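Local atomic coordinates of glucose-6-phosphate dehydrogenase (Trypanosoma cruzi, PDB entry 5AQ1), a protein that catalyses the NADP-dependent oxidation of glucose 6-phosphate, the entry step of the pentose phosphate pathway, and so supplies NADPH for redox balance. Residues 33-41 and 62-72; 115-125 and 157-167. All coordinates share one frame; numbering follows the deposited sequence.

Contact 1. Residues 33-41 and 62-72; sequences LTIVVLGAS and LPRDVNILGYA. With NDP (NADPH dihydro-nicotinamide-adenine-dinucleotide phosphate), chain G.
Ile35 and Leu69 sit at the middle of a parallel ladder between strands 33-38 and 67-72. With helix 43-58 between them the strands form the first beta-alpha-beta unit of the Rossmann-type coenzyme domain. Six backbone hydrogen bonds join them, from Asn67 N to Leu33 O at one end to Gly39 N to Tyr71 O at the other. Both faces of the pair are covered, the Ile35 face by helix 43-58 and the Leu69 and Tyr71 face by helix 118-134. On the first, CD1 of Ile35 meets CD2 of Leu62 at 4.1 Å, and Leu53 of the helix touches Ile35. Further along, CB of Ala40 rests on the backbone of Gly70, 3.6 Å from its CA. Near the start, CD2 of Leu33 meets the Pro63 ring at CD, 3.7 Å away. On the other face, Leu38 CD2 approaches Tyr71 CD1 obliquely at 4.0 Å. Tyr71 OH is hydrogen-bonded to Ser114 O.

The looser margin is at partly exposed Asn67. Here a water bridges the strands: it donates to Asn67 OD1 and Leu33 O and accepts from Thr34 OG1. At the coenzyme end, Ser41 OG lies between its own backbone N and carbonyl carbon (chi1 58°). It accepts a hydrogen bond from NADPH O3B and donates one to phosphate oxygen O2X, 2.6 Å from OG.

Contact 2. Residues 115-125 and 157-167; sequences YDRDEDFARLN and GVCRGLSKGAM. With NDP (NADPH dihydro-nicotinamide-adenine-dinucleotide phosphate), chain G.
Phe121 of helix 118-134 lays its ring flat against the backbone of helix 155-165. Gly161 CA lies over one face, 3.7 Å from the ring centroid and 14° off the ring normal, a CH-pi contact. Leu162 N lies over the same face, nearer the rim. The axes of segments 118-125 and 157-165 cross at -54°, 9.1 Å apart. With CG anti to its own carbonyl carbon (chi1 -68°), the Phe121 ring continues from a CB directed at the other helix and meets Gly161 with its face. Deeper in, the Leu162 and Leu124 side chains cross obliquely, their CD2 atoms 3.9 Å apart. On the outer side, Lys164 runs across Asp118 at about a right angle. Its CE comes 3.3 Å from Asp118 OD2, but NZ stays beyond salt-bridge range. A water links Asp118 OD1 to Gly161 O by donating to both.

Tyr115 and Val158 lie side by side, with CB and CG2 3.5 Å apart. The ring leads away to NADPH, and OH donates to O3X at 2.6 Å. O3X sits at the ring edge, near its plane. This is the helix layer on one side of a Rossmann-type sheet; the loop leading into helix 118-134 carries Tyr115 to the 2'-phosphate site that distinguishes NADPH from NADH.

How the contacts relate
Contact 1 closes along the chain before contact 2 opens, and their centres are about 16 Å apart. Both belong to the coenzyme-binding domain. Contact 1 joins two neighbouring strands inside its six-stranded parallel sheet. Contact 2 joins two helices that cover one face of that sheet. The layers meet directly: Leu69 CD2 packs on Leu124 CD1 at 3.6 Å, and Tyr71 packs on Asp120. Leu162 reaches the same sheet further across, at strand 143-148. The contacts also converge on NADPH. Ser41 of contact 1 and Tyr115 of contact 2 hydrogen-bond different oxygens of the same 2'-phosphate, so the loop after strand 33-38 and the loop before helix 118-134 together shape this part of the pocket.

Contact 1. Residues 33-41 and 62-72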
loop_
_atom_site.group_PDB
_atom_site.type_symbol
_atom_site.label_atom_id
_atom_site.label_comp_id
_atom_site.label_asym_id
_atom_site.label_seq_id
_atom_site.Cartn_x
_atom_site.Cartn_y
_atom_site.Cartn_z
ATOM N N LEU B 33 -10.872 -32.245 40.245
ATOM C CA LEU B 33 -10.032 -32.332 39.052
ATOM C C LEU B 33 -9.111 -33.541 39.152
ATOM O O LEU B 33 -8.332 -33.656 40.098
ATOM C CB LEU B 33 -9.190 -31.065 38.887
ATOM C CG LEU B 33 -8.229 -31.030 37.689
ATOM C CD1 LEU B 33 -8.953 -31.285 36.376
ATOM C CD2 LEU B 33 -7.498 -29.700 37.636
ATOM N N THR B 34 -9.208 -34.437 38.176
ATOM C CA THR B 34 -8.343 -35.603 38.102
ATOM C C THR B 34 -7.587 -35.591 36.773
ATOM O O THR B 34 -8.199 -35.567 35.705
ATOM C CB THR B 34 -9.146 -36.913 38.237
ATOM O OG1 THR B 34 -9.985 -36.848 39.398
ATOM C CG2 THR B 34 -8.214 -38.109 38.366
ATOM N N ILE B 35 -6.256 -35.599 36.856
ATOM C CA ILE B 35 -5.385 -35.650 35.685
ATOM C C ILE B 35 -4.735 -37.031 35.611
ATOM O O ILE B 35 -3.891 -37.369 36.442
ATOM C CB ILE B 35 -4.296 -34.559 35.750
ATOM C CG1 ILE B 35 -4.951 -33.177 35.814
ATOM C CG2 ILE B 35 -3.361 -34.656 34.547
ATOM C CD1 ILE B 35 -3.988 -32.038 36.074
ATOM N N VAL B 36 -5.131 -37.825 34.620
ATOM C CA VAL B 36 -4.619 -39.186 34.465
ATOM C C VAL B 36 -3.532 -39.223 33.392
ATOM O O VAL B 36 -3.802 -38.971 32.216
ATOM C CB VAL B 36 -5.739 -40.178 34.090
ATOM C CG1 VAL B 36 -5.215 -41.605 34.110
ATOM C CG2 VAL B 36 -6.919 -40.036 35.041
ATOM N N VAL B 37 -2.308 -39.539 33.808
ATOM C CA VAL B 37 -1.181 -39.673 32.894
ATOM C C VAL B 37 -1.016 -41.144 32.527
ATOM O O VAL B 37 -0.447 -41.925 33.293
ATOM C CB VAL B 37 0.126 -39.150 33.531
ATOM C CG1 VAL B 37 1.273 -39.206 32.527
ATOM C CG2 VAL B 37 -0.063 -37.731 34.051
ATOM N N LEU B 38 -1.520 -41.519 31.355
ATOM C CA LEU B 38 -1.365 -42.882 30.855
ATOM C C LEU B 38 0.006 -43.037 30.192
ATOM O O LEU B 38 0.401 -42.217 29.362
ATOM C CB LEU B 38 -2.477 -43.231 29.871
ATOM C CG LEU B 38 -3.866 -43.397 30.494
ATOM C CD1 LEU B 38 -4.652 -42.098 30.539
ATOM C CD2 LEU B 38 -4.658 -44.468 29.753
ATOM N N GLY B 39 0.721 -44.096 30.560
ATOM C CA GLY B 39 2.117 -44.268 30.164
ATOM C C GLY B 39 3.034 -43.479 31.080
ATOM O O GLY B 39 4.053 -42.951 30.641
ATOM N N ALA B 40 2.671 -43.422 32.363
ATOM C CA ALA B 40 3.387 -42.622 33.360
ATOM C C ALA B 40 4.808 -43.120 33.626
ATOM O O ALA B 40 5.644 -42.371 34.137
ATOM C CB ALA B 40 2.599 -42.579 34.663
ATOM N N SER B 41 5.075 -44.380 33.283
ATOM C CA SER B 41 6.411 -44.962 33.393
ATOM C C SER B 41 7.340 -44.586 32.224
ATOM O O SER B 41 8.476 -45.049 32.166
ATOM C CB SER B 41 6.286 -46.483 33.461
ATOM O OG SER B 41 5.623 -46.979 32.311
ATOM N N LEU B 62 -2.767 -25.071 39.357
ATOM C CA LEU B 62 -3.583 -26.246 39.651
ATOM C C LEU B 62 -4.228 -26.066 41.015
ATOM O O LEU B 62 -3.656 -25.394 41.876
ATOM C CB LEU B 62 -2.727 -27.507 39.688
ATOM C CG LEU B 62 -2.078 -27.964 38.385
ATOM C CD1 LEU B 62 -1.248 -29.213 38.640
ATOM C CD2 LEU B 62 -3.130 -28.223 37.317
ATOM N N PRO B 63 -5.413 -26.668 41.228
ATOM C CA PRO B 63 -5.976 -26.657 42.577
ATOM C C PRO B 63 -5.069 -27.403 43.555
ATOM O O PRO B 63 -4.438 -28.390 43.179
ATOM C CB PRO B 63 -7.320 -27.385 42.420
ATOM C CG PRO B 63 -7.616 -27.376 40.963
ATOM C CD PRO B 63 -6.290 -27.365 40.269
ATOM N N ARG B 64 -4.996 -26.920 44.792
ATOM C CA ARG B 64 -4.192 -27.572 45.829
ATOM C C ARG B 64 -4.622 -29.025 46.068
ATOM O O ARG B 64 -3.780 -29.880 46.352
ATOM C CB ARG B 64 -4.213 -26.754 47.121
ATOM C CG ARG B 64 -3.290 -25.529 47.065
ATOM C CD ARG B 64 -3.998 -24.246 47.450
ATOM N NE ARG B 64 -3.057 -23.164 47.717
ATOM C CZ ARG B 64 -3.414 -21.933 48.081
ATOM N NH1 ARG B 64 -4.699 -21.611 48.214
ATOM N NH2 ARG B 64 -2.482 -21.016 48.306
ATOM N N ASP B 65 -5.914 -29.306 45.901
ATOM C CA ASP B 65 -6.453 -30.663 46.076
ATOM C C ASP B 65 -6.652 -31.432 44.753
ATOM O O ASP B 65 -7.506 -32.318 44.669
ATOM C CB ASP B 65 -7.761 -30.625 46.888
ATOM C CG ASP B 65 -8.861 -29.800 46.224
ATOM O OD1 ASP B 65 -8.617 -29.160 45.176
ATOM O OD2 ASP B 65 -9.982 -29.790 46.770
ATOM N N VAL B 66 -5.851 -31.114 43.740
ATOM C CA VAL B 66 -5.852 -31.869 42.488
ATOM C C VAL B 66 -5.369 -33.299 42.718
ATOM O O VAL B 66 -4.587 -33.559 43.631
ATOM C CB VAL B 66 -4.954 -31.201 41.416
ATOM C CG1 VAL B 66 -3.473 -31.318 41.771
ATOM C CG2 VAL B 66 -5.210 -31.799 40.037
ATOM N N ASN B 67 -5.840 -34.219 41.884
ATOM C CA ASN B 67 -5.367 -35.597 41.905
ATOM C C ASN B 67 -4.694 -35.956 40.593
ATOM O O ASN B 67 -5.296 -35.842 39.530
ATOM C CB ASN B 67 -6.528 -36.545 42.170
ATOM C CG ASN B 67 -6.888 -36.616 43.639
ATOM O OD1 ASN B 67 -7.957 -36.173 44.047
ATOM N ND2 ASN B 67 -5.986 -37.169 44.444
ATOM N N ILE B 68 -3.439 -36.382 40.682
ATOM C CA ILE B 68 -2.676 -36.802 39.519
ATOM C C ILE B 68 -2.470 -38.304 39.636
ATOM O O ILE B 68 -1.863 -38.781 40.596
ATOM C CB ILE B 68 -1.325 -36.065 39.442
ATOM C CG1 ILE B 68 -1.561 -34.554 39.349
ATOM C CG2 ILE B 68 -0.516 -36.545 38.243
ATOM C CD1 ILE B 68 -0.350 -33.716 39.691
ATOM N N LEU B 69 -2.984 -39.042 38.656
ATOM C CA LEU B 69 -2.962 -40.502 38.684
ATOM C C LEU B 69 -2.156 -41.056 37.513
ATOM O O LEU B 69 -2.534 -40.894 36.355
ATOM C CB LEU B 69 -4.398 -41.035 38.655
ATOM C CG LEU B 69 -4.662 -42.535 38.464
ATOM C CD1 LEU B 69 -4.017 -43.361 39.564
ATOM C CD2 LEU B 69 -6.159 -42.808 38.396
ATOM N N GLY B 70 -1.037 -41.701 37.828
ATOM C CA GLY B 70 -0.246 -42.398 36.825
ATOM C C GLY B 70 -0.873 -43.740 36.508
ATOM O O GLY B 70 -1.404 -44.404 37.399
ATOM N N TYR B 71 -0.805 -44.138 35.240
ATOM C CA TYR B 71 -1.371 -45.406 34.787
ATOM C C TYR B 71 -0.478 -46.046 33.728
ATOM O O TYR B 71 -0.186 -45.433 32.707
ATOM C CB TYR B 71 -2.771 -45.175 34.222
ATOM C CG TYR B 71 -3.493 -46.437 33.805
ATOM C CD1 TYR B 71 -3.299 -46.987 32.539
ATOM C CD2 TYR B 71 -4.379 -47.076 34.670
ATOM C CE1 TYR B 71 -3.958 -48.140 32.154
ATOM C CE2 TYR B 71 -5.044 -48.227 34.291
ATOM C CZ TYR B 71 -4.830 -48.753 33.033
ATOM O OH TYR B 71 -5.487 -49.896 32.645
ATOM N N ALA B 72 -0.047 -47.279 33.979
ATOM C CA ALA B 72 0.769 -48.034 33.026
ATOM C C ALA B 72 0.826 -49.516 33.406
ATOM O O ALA B 72 0.364 -49.905 34.477
ATOM C CB ALA B 72 2.175 -47.451 32.948
HETATM P PA NDP G . 7.926 -44.587 25.415
HETATM O O1A NDP G . 8.578 -45.468 24.375
HETATM O O2A NDP G . 8.745 -44.077 26.587
HETATM O O5B NDP G . 6.620 -45.366 25.933
HETATM C C5B NDP G . 5.783 -44.769 26.916
HETATM C C4B NDP G . 5.232 -45.826 27.864
HETATM O O4B NDP G . 4.277 -46.613 27.146
HETATM C C3B NDP G . 6.275 -46.794 28.419
HETATM O O3B NDP G . 6.767 -46.418 29.709
HETATM C C2B NDP G . 5.531 -48.107 28.490
HETATM O O2B NDP G . 4.918 -48.243 29.769
HETATM C C1B NDP G . 4.454 -48.005 27.425
HETATM N N9A NDP G . 4.862 -48.769 26.217
HETATM C C8A NDP G . 6.033 -48.678 25.544
HETATM N N7A NDP G . 6.055 -49.537 24.493
HETATM C C5A NDP G . 4.880 -50.193 24.488
HETATM C C6A NDP G . 4.238 -51.235 23.658
HETATM N N6A NDP G . 4.891 -51.755 22.591
HETATM N N1A NDP G . 2.987 -51.644 23.998
HETATM C C2A NDP G . 2.327 -51.132 25.058
HETATM N N3A NDP G . 2.857 -50.181 25.853
HETATM C C4A NDP G . 4.099 -49.685 25.625
HETATM O O3 NDP G . 7.197 -43.349 24.681
HETATM P PN NDP G . 7.577 -41.808 24.962
HETATM O O1N NDP G . 7.299 -41.446 26.400
HETATM O O2N NDP G . 8.948 -41.549 24.379
HETATM O O5D NDP G . 6.489 -41.053 24.049
HETATM C C5D NDP G . 5.093 -41.108 24.338
HETATM C C4D NDP G . 4.316 -40.470 23.192
HETATM O O4D NDP G . 4.707 -39.102 23.036
HETATM C C3D NDP G . 4.609 -41.162 21.872
HETATM O O3D NDP G . 3.410 -41.281 21.100
HETATM C C2D NDP G . 5.606 -40.255 21.179
HETATM O O2D NDP G . 5.527 -40.364 19.749
HETATM C C1D NDP G . 5.232 -38.876 21.721
HETATM N N1N NDP G . 6.381 -37.956 21.709
HETATM C C2N NDP G . 7.315 -38.015 22.671
HETATM C C3N NDP G . 8.416 -37.163 22.678
HETATM C C7N NDP G . 9.444 -37.246 23.771
HETATM O O7N NDP G . 9.982 -36.215 24.145
HETATM N N7N NDP G . 9.765 -38.425 24.312
HETATM C C4N NDP G . 8.599 -36.129 21.593
HETATM C C5N NDP G . 7.520 -36.172 20.612
HETATM C C6N NDP G . 6.466 -37.070 20.710
HETATM P P2B NDP G . 4.494 -49.662 30.400
HETATM O O1X NDP G . 5.342 -50.700 29.705
HETATM O O2X NDP G . 4.842 -49.462 31.857
HETATM O O3X NDP G . 3.016 -49.787 30.102
HETATM O O HOH W 1 -9.575 -35.437 42.061
#

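Contact 2. Residues 115-125 and 157-167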
loop_
_atom_site.group_PDB
_atom_site.type_symbol
_atom_site.label_atom_id
_atom_site.label_comp_id
_atom_site.label_asym_id
_atom_site.label_seq_id
_atom_site.Cartn_x
_atom_site.Cartn_y
_atom_site.Cartn_z
ATOM N N TYR B 115 -3.643 -51.654 28.474
ATOM C CA TYR B 115 -4.150 -50.614 27.580
ATOM C C TYR B 115 -5.274 -51.111 26.660
ATOM O O TYR B 115 -5.730 -50.368 25.784
ATOM C CB TYR B 115 -2.999 -50.060 26.730
ATOM C CG TYR B 115 -1.858 -49.467 27.533
ATOM C CD1 TYR B 115 -2.085 -48.458 28.465
ATOM C CD2 TYR B 115 -0.549 -49.910 27.348
ATOM C CE1 TYR B 115 -1.042 -47.918 29.199
ATOM C CE2 TYR B 115 0.499 -49.372 28.076
ATOM C CZ TYR B 115 0.246 -48.380 29.000
ATOM O OH TYR B 115 1.289 -47.849 29.718
ATOM N N ASP B 116 -5.718 -52.353 26.854
ATOM C CA ASP B 116 -6.737 -52.962 25.984
ATOM C C ASP B 116 -7.934 -53.591 26.725
ATOM O O ASP B 116 -9.055 -53.551 26.218
ATOM C CB ASP B 116 -6.091 -53.997 25.047
ATOM C CG ASP B 116 -5.322 -55.081 25.796
ATOM O OD1 ASP B 116 -5.093 -54.937 27.014
ATOM O OD2 ASP B 116 -4.938 -56.085 25.162
ATOM N N ARG B 117 -7.704 -54.164 27.907
ATOM C CA ARG B 117 -8.760 -54.863 28.656
ATOM C C ARG B 117 -9.752 -53.913 29.332
ATOM O O ARG B 117 -9.353 -53.021 30.079
ATOM C CB ARG B 117 -8.144 -55.774 29.718
ATOM C CG ARG B 117 -7.422 -56.983 29.158
ATOM C CD ARG B 117 -6.666 -57.714 30.250
ATOM N NE ARG B 117 -7.561 -58.592 31.003
ATOM C CZ ARG B 117 -8.015 -58.393 32.246
ATOM N NH1 ARG B 117 -7.667 -57.329 32.970
ATOM N NH2 ARG B 117 -8.834 -59.291 32.784
ATOM N N ASP B 118 -11.043 -54.135 29.082
ATOM C CA ASP B 118 -12.114 -53.306 29.655
ATOM C C ASP B 118 -12.174 -53.377 31.180
ATOM O O ASP B 118 -12.619 -52.430 31.826
ATOM C CB ASP B 118 -13.480 -53.710 29.084
ATOM C CG ASP B 118 -13.693 -53.232 27.652
ATOM O OD1 ASP B 118 -13.068 -52.233 27.228
ATOM O OD2 ASP B 118 -14.510 -53.862 26.951
ATOM N N GLU B 119 -11.729 -54.497 31.747
ATOM C CA GLU B 119 -11.695 -54.675 33.201
ATOM C C GLU B 119 -10.781 -53.642 33.859
ATOM O O GLU B 119 -11.062 -53.165 34.956
ATOM C CB GLU B 119 -11.217 -56.083 33.577
ATOM C CG GLU B 119 -12.163 -57.213 33.185
ATOM C CD GLU B 119 -12.008 -57.677 31.742
ATOM O OE1 GLU B 119 -11.070 -57.220 31.044
ATOM O OE2 GLU B 119 -12.833 -58.508 31.300
ATOM N N ASP B 120 -9.692 -53.305 33.176
ATOM C CA ASP B 120 -8.715 -52.351 33.694
ATOM C C ASP B 120 -9.181 -50.896 33.575
ATOM O O ASP B 120 -8.840 -50.064 34.419
ATOM C CB ASP B 120 -7.369 -52.540 32.993
ATOM C CG ASP B 120 -6.730 -53.881 33.309
ATOM O OD1 ASP B 120 -6.818 -54.331 34.472
ATOM O OD2 ASP B 120 -6.126 -54.483 32.397
ATOM N N PHE B 121 -9.955 -50.591 32.536
ATOM C CA PHE B 121 -10.556 -49.264 32.396
ATOM C C PHE B 121 -11.713 -49.063 33.374
ATOM O O PHE B 121 -12.015 -47.934 33.763
ATOM C CB PHE B 121 -11.011 -49.018 30.955
ATOM C CG PHE B 121 -9.872 -48.900 29.984
ATOM C CD1 PHE B 121 -9.119 -47.735 29.920
ATOM C CD2 PHE B 121 -9.534 -49.958 29.153
ATOM C CE1 PHE B 121 -8.060 -47.623 29.035
ATOM C CE2 PHE B 121 -8.474 -49.852 28.267
ATOM C CZ PHE B 121 -7.737 -48.682 28.209
ATOM N N ALA B 122 -12.358 -50.159 33.766
ATOM C CA ALA B 122 -13.339 -50.128 34.846
ATOM C C ALA B 122 -12.649 -49.849 36.185
ATOM O O ALA B 122 -13.145 -49.056 36.985
ATOM C CB ALA B 122 -14.106 -51.441 34.909
ATOM N N ARG B 123 -11.514 -50.505 36.424
ATOM C CA ARG B 123 -10.705 -50.242 37.618
ATOM C C ARG B 123 -10.242 -48.788 37.655
ATOM O O ARG B 123 -10.292 -48.143 38.706
ATOM C CB ARG B 123 -9.488 -51.172 37.680
ATOM C CG ARG B 123 -9.811 -52.595 38.101
ATOM C CD ARG B 123 -8.626 -53.538 37.935
ATOM N NE ARG B 123 -7.443 -53.093 38.678
ATOM C CZ ARG B 123 -6.303 -52.647 38.140
ATOM N NH1 ARG B 123 -6.134 -52.574 36.819
ATOM N NH2 ARG B 123 -5.308 -52.272 38.936
ATOM N N LEU B 124 -9.784 -48.287 36.507
ATOM C CA LEU B 124 -9.350 -46.891 36.374
ATOM C C LEU B 124 -10.473 -45.927 36.742
ATOM O O LEU B 124 -10.269 -44.989 37.515
ATOM C CB LEU B 124 -8.870 -46.613 34.945
ATOM C CG LEU B 124 -8.461 -45.176 34.578
ATOM C CD1 LEU B 124 -7.374 -44.644 35.500
ATOM C CD2 LEU B 124 -8.006 -45.105 33.128
ATOM N N ASN B 125 -11.656 -46.171 36.185
ATOM C CA ASN B 125 -12.838 -45.367 36.482
ATOM C C ASN B 125 -13.134 -45.309 37.982
ATOM O O ASN B 125 -13.429 -44.245 38.527
ATOM C CB ASN B 125 -14.045 -45.932 35.734
ATOM C CG ASN B 125 -15.289 -45.080 35.898
ATOM O OD1 ASN B 125 -15.362 -43.970 35.381
ATOM N ND2 ASN B 125 -16.278 -45.601 36.612
ATOM N N GLY B 157 -6.901 -48.406 20.833
ATOM C CA GLY B 157 -7.389 -49.296 21.890
ATOM C C GLY B 157 -7.624 -48.582 23.209
ATOM O O GLY B 157 -8.611 -48.847 23.898
ATOM N N VAL B 158 -6.725 -47.664 23.553
ATOM C CA VAL B 158 -6.849 -46.876 24.780
ATOM C C VAL B 158 -8.002 -45.890 24.682
ATOM O O VAL B 158 -8.742 -45.705 25.645
ATOM C CB VAL B 158 -5.547 -46.116 25.099
ATOM C CG1 VAL B 158 -5.747 -45.146 26.257
ATOM C CG2 VAL B 158 -4.447 -47.101 25.443
ATOM N N CYS B 159 -8.145 -45.256 23.522
ATOM C CA CYS B 159 -9.262 -44.351 23.276
ATOM C C CYS B 159 -10.609 -45.079 23.373
ATOM O O CYS B 159 -11.571 -44.537 23.912
ATOM C CB CYS B 159 -9.115 -43.678 21.908
ATOM S SG CYS B 159 -7.743 -42.498 21.805
ATOM N N ARG B 160 -10.671 -46.309 22.864
ATOM C CA ARG B 160 -11.898 -47.106 22.934
ATOM C C ARG B 160 -12.249 -47.497 24.367
ATOM O O ARG B 160 -13.408 -47.425 24.762
ATOM C CB ARG B 160 -11.790 -48.358 22.058
ATOM C CG ARG B 160 -12.001 -48.068 20.584
ATOM C CD ARG B 160 -11.855 -49.306 19.716
ATOM N NE ARG B 160 -11.888 -48.939 18.299
ATOM C CZ ARG B 160 -11.468 -49.707 17.294
ATOM N NH1 ARG B 160 -10.968 -50.919 17.518
ATOM N NH2 ARG B 160 -11.547 -49.252 16.045
ATOM N N GLY B 161 -11.245 -47.915 25.133
ATOM C CA GLY B 161 -11.434 -48.287 26.535
ATOM C C GLY B 161 -11.896 -47.124 27.394
ATOM O O GLY B 161 -12.808 -47.271 28.207
ATOM N N LEU B 162 -11.263 -45.965 27.210
ATOM C CA LEU B 162 -11.631 -44.751 27.939
ATOM C C LEU B 162 -13.047 -44.300 27.595
ATOM O O LEU B 162 -13.833 -43.986 28.487
ATOM C CB LEU B 162 -10.649 -43.610 27.634
ATOM C CG LEU B 162 -9.252 -43.715 28.250
ATOM C CD1 LEU B 162 -8.350 -42.638 27.679
ATOM C CD2 LEU B 162 -9.313 -43.626 29.769
ATOM N N SER B 163 -13.355 -44.267 26.299
ATOM C CA SER B 163 -14.677 -43.862 25.816
ATOM C C SER B 163 -15.766 -44.773 26.364
ATOM O O SER B 163 -16.820 -44.310 26.790
ATOM C CB SER B 163 -14.715 -43.885 24.287
ATOM O OG SER B 163 -15.936 -43.363 23.797
ATOM N N LYS B 164 -15.486 -46.071 26.364
ATOM C CA LYS B 164 -16.461 -47.073 26.757
ATOM C C LYS B 164 -16.710 -47.095 28.265
ATOM O O LYS B 164 -17.857 -47.223 28.693
ATOM C CB LYS B 164 -16.001 -48.457 26.279
ATOM C CG LYS B 164 -17.012 -49.579 26.473
ATOM C CD LYS B 164 -16.369 -50.945 26.275
ATOM C CE LYS B 164 -17.315 -52.077 26.656
ATOM N NZ LYS B 164 -18.312 -52.373 25.590
ATOM N N GLY B 165 -15.651 -46.976 29.068
ATOM C CA GLY B 165 -15.757 -47.258 30.505
ATOM C C GLY B 165 -15.114 -46.313 31.509
ATOM O O GLY B 165 -15.011 -46.663 32.683
ATOM N N ALA B 166 -14.699 -45.123 31.080
ATOM C CA ALA B 166 -14.088 -44.160 32.006
ATOM C C ALA B 166 -14.470 -42.703 31.725
ATOM O O ALA B 166 -13.709 -41.785 32.034
ATOM C CB ALA B 166 -12.574 -44.326 32.001
ATOM N N MET B 167 -15.656 -42.492 31.163
ATOM C CA MET B 167 -16.149 -41.148 30.887
ATOM C C MET B 167 -17.013 -40.652 32.037
ATOM O O MET B 167 -17.821 -41.397 32.598
ATOM C CB MET B 167 -16.976 -41.125 29.600
ATOM C CG MET B 167 -16.208 -41.508 28.347
ATOM S SD MET B 167 -14.985 -40.276 27.861
ATOM C CE MET B 167 -16.033 -39.031 27.118
HETATM P PA NDP G . 7.926 -44.587 25.415
HETATM O O1A NDP G . 8.578 -45.468 24.375
HETATM O O2A NDP G . 8.745 -44.077 26.587
HETATM O O5B NDP G . 6.620 -45.366 25.933
HETATM C C5B NDP G . 5.783 -44.769 26.916
HETATM C C4B NDP G . 5.232 -45.826 27.864
HETATM O O4B NDP G . 4.277 -46.613 27.146
HETATM C C3B NDP G . 6.275 -46.794 28.419
HETATM O O3B NDP G . 6.767 -46.418 29.709
HETATM C C2B NDP G . 5.531 -48.107 28.490
HETATM O O2B NDP G . 4.918 -48.243 29.769
HETATM C C1B NDP G . 4.454 -48.005 27.425
HETATM N N9A NDP G . 4.862 -48.769 26.217
HETATM C C8A NDP G . 6.033 -48.678 25.544
HETATM N N7A NDP G . 6.055 -49.537 24.493
HETATM C C5A NDP G . 4.880 -50.193 24.488
HETATM C C6A NDP G . 4.238 -51.235 23.658
HETATM N N6A NDP G . 4.891 -51.755 22.591
HETATM N N1A NDP G . 2.987 -51.644 23.998
HETATM C C2A NDP G . 2.327 -51.132 25.058
HETATM N N3A NDP G . 2.857 -50.181 25.853
HETATM C C4A NDP G . 4.099 -49.685 25.625
HETATM O O3 NDP G . 7.197 -43.349 24.681
HETATM P PN NDP G . 7.577 -41.808 24.962
HETATM O O1N NDP G . 7.299 -41.446 26.400
HETATM O O2N NDP G . 8.948 -41.549 24.379
HETATM O O5D NDP G . 6.489 -41.053 24.049
HETATM C C5D NDP G . 5.093 -41.108 24.338
HETATM C C4D NDP G . 4.316 -40.470 23.192
HETATM O O4D NDP G . 4.707 -39.102 23.036
HETATM C C3D NDP G . 4.609 -41.162 21.872
HETATM O O3D NDP G . 3.410 -41.281 21.100
HETATM C C2D NDP G . 5.606 -40.255 21.179
HETATM O O2D NDP G . 5.527 -40.364 19.749
HETATM C C1D NDP G . 5.232 -38.876 21.721
HETATM N N1N NDP G . 6.381 -37.956 21.709
HETATM C C2N NDP G . 7.315 -38.015 22.671
HETATM C C3N NDP G . 8.416 -37.163 22.678
HETATM C C7N NDP G . 9.444 -37.246 23.771
HETATM O O7N NDP G . 9.982 -36.215 24.145
HETATM N N7N NDP G . 9.765 -38.425 24.312
HETATM C C4N NDP G . 8.599 -36.129 21.593
HETATM C C5N NDP G . 7.520 -36.172 20.612
HETATM C C6N NDP G . 6.466 -37.070 20.710
HETATM P P2B NDP G . 4.494 -49.662 30.400
HETATM O O1X NDP G . 5.342 -50.700 29.705
HETATM O O2X NDP G . 4.842 -49.462 31.857
HETATM O O3X NDP G . 3.016 -49.787 30.102
HETATM O O HOH W 2 -14.009 -49.787 28.699
#